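Local coordinates for extracellular solute-binding protein family 1 (Alicyclobacillus acidocaldarius subsp. acidocaldarius, PDB 4OVJ) that probably captures a solute outside the cell and hands it to an ABC-type importer, as in other family 1 solute-binding proteins, at residues Leu207-Glu211 with Ser212-Ser216. Residues are numbered along the deposited sequence; the frame is centred on the assembly and turned at random. Where two conformers were deposited one is given.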
loop_
_atom_site.group_PDB
_atom_site.type_symbol
_atom_site.label_atom_id
_atom_site.label_comp_id
_atom_site.label_asym_id
_atom_site.label_seq_id
_atom_site.Cartn_x
_atom_site.Cartn_y
_atom_site.Cartn_z
ATOM N N LEU A 207 12.929 -12.219 12.854
ATOM C CA LEU A 207 11.503 -11.940 12.875
ATOM C C LEU A 207 11.216 -11.049 14.066
ATOM O O LEU A 207 11.890 -11.136 15.094
ATOM C CB LEU A 207 10.700 -13.230 12.958
ATOM C CG LEU A 207 10.856 -14.172 11.759
ATOM C CD1 LEU A 207 10.058 -15.432 12.003
ATOM C CD2 LEU A 207 10.401 -13.508 10.469
ATOM N N GLY A 208 10.214 -10.194 13.920
ATOM C CA GLY A 208 9.889 -9.211 14.940
ATOM C C GLY A 208 8.662 -9.534 15.764
ATOM O O GLY A 208 8.108 -8.648 16.412
ATOM N N PHE A 209 8.222 -10.787 15.737
ATOM C CA PHE A 209 7.039 -11.205 16.480
ATOM C C PHE A 209 7.299 -12.535 17.169
ATOM O O PHE A 209 8.258 -13.237 16.852
ATOM C CB PHE A 209 5.841 -11.346 15.542
ATOM C CG PHE A 209 6.058 -12.354 14.456
ATOM C CD1 PHE A 209 5.726 -13.694 14.649
ATOM C CD2 PHE A 209 6.637 -11.975 13.251
ATOM C CE1 PHE A 209 5.948 -14.624 13.655
ATOM C CE2 PHE A 209 6.847 -12.901 12.249
ATOM C CZ PHE A 209 6.508 -14.230 12.457
ATOM N N THR A 210 6.411 -12.881 18.094
ATOM C CA THR A 210 6.530 -14.110 18.870
ATOM C C THR A 210 5.615 -15.201 18.324
ATOM O O THR A 210 4.665 -14.942 17.586
ATOM C CB THR A 210 6.126 -13.873 20.325
ATOM O OG1 THR A 210 4.754 -13.475 20.372
ATOM C CG2 THR A 210 6.998 -12.804 20.968
ATOM N N GLU A 211 5.888 -16.435 18.729
ATOM C CA GLU A 211 5.058 -17.561 18.323
ATOM C C GLU A 211 3.598 -17.372 18.717
ATOM O O GLU A 211 2.703 -17.673 17.928
ATOM C CB GLU A 211 5.606 -18.852 18.911
ATOM C CG GLU A 211 4.959 -20.100 18.364
ATOM C CD GLU A 211 5.595 -21.340 18.938
ATOM O OE1 GLU A 211 6.817 -21.521 18.738
ATOM O OE2 GLU A 211 4.886 -22.119 19.595
ATOM N N SER A 212 3.382 -16.879 19.926
ATOM C CA SER A 212 2.050 -16.638 20.450
ATOM C C SER A 212 1.218 -15.751 19.525
ATOM O O SER A 212 0.049 -16.017 19.257
ATOM C CB SER A 212 2.179 -15.967 21.809
ATOM O OG SER A 212 0.944 -15.964 22.460
ATOM N N THR A 213 1.838 -14.686 19.040
ATOM C CA THR A 213 1.170 -13.741 18.143
ATOM C C THR A 213 0.734 -14.410 16.837
ATOM O O THR A 213 -0.378 -14.193 16.349
ATOM C CB THR A 213 2.119 -12.594 17.839
ATOM O OG1 THR A 213 2.466 -11.962 19.076
ATOM C CG2 THR A 213 1.489 -11.592 16.870
ATOM N N LEU A 214 1.604 -15.243 16.282
ATOM C CA LEU A 214 1.267 -15.952 15.052
ATOM C C LEU A 214 0.214 -17.029 15.302
ATOM O O LEU A 214 -0.718 -17.168 14.532
ATOM C CB LEU A 214 2.504 -16.554 14.403
ATOM C CG LEU A 214 2.308 -17.389 13.138
ATOM C CD1 LEU A 214 1.504 -16.621 12.106
ATOM C CD2 LEU A 214 3.682 -17.766 12.600
ATOM N N VAL A 215 0.346 -17.774 16.395
ATOM C CA VAL A 215 -0.638 -18.811 16.702
ATOM C C VAL A 215 -2.032 -18.218 16.938
ATOM O O VAL A 215 -3.029 -18.798 16.505
ATOM C CB VAL A 215 -0.196 -19.689 17.893
ATOM C CG1 VAL A 215 -1.312 -20.636 18.313
ATOM C CG2 VAL A 215 1.028 -20.493 17.497
ATOM N N SER A 216 -2.113 -17.062 17.588
ATOM C CA SER A 216 -3.431 -16.454 17.829
ATOM C C SER A 216 -4.086 -16.034 16.502
ATOM O O SER A 216 -5.299 -16.183 16.315
ATOM C CB SER A 216 -3.355 -15.303 18.837
ATOM O OG SER A 216 -2.625 -14.205 18.327
#
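T210 and L214 meet where the chain leaves an extended run and enters helix 211-226: L214 N gives a weak hydrogen bond to T210 O (3.3 Å). One residue on, V215 N binds E211 O at 2.8 Å, and this bond is short and nearly straight (167°). T210 occupies the N-cap position. Its OG1 sits between the backbone N and the carbonyl carbon (chi1 62°), which turns the hydroxyl toward the first turn of the helix. There it lies 3.0 Å from T213 OG1, the two side chains crossing at about a right angle. T210 OG1 is also 3.4 Å from T213 N. T213 OG1 has a second partner, a hydrogen bond with Q197 OE1. The same OE1 takes the backbone N of T210, so one amide oxygen ties both threonines to the preceding loop.

On the apolar side, F209 CE1 approaches L214 CD2 obliquely at 4.0 Å. L214 CB is equally near this ring atom. F188 of helix 185-194 stacks edge-to-face with F209 and also touches L214, while A402 of helix 398-414 packs on L214 and V215. With chi1 at -170°, E211 CG swings away from the backbone N and the chain runs alongside V215, CG lying 4.0 Å from V215 CG2. The E211 carboxylate reaches toward E403, a like charge that could raise the pKa of either residue. Further along, S216 OG binds T213 O from above the carbonyl plane, and W191 NE1 bonds to this same OG. These contacts lie around the start of helix 211-226, packed against helices 185-194, 377-392 and 398-414 in a periplasmic-binding-protein fold. F209 and L214 form a hydrophobic staple across the N-cap residue T210.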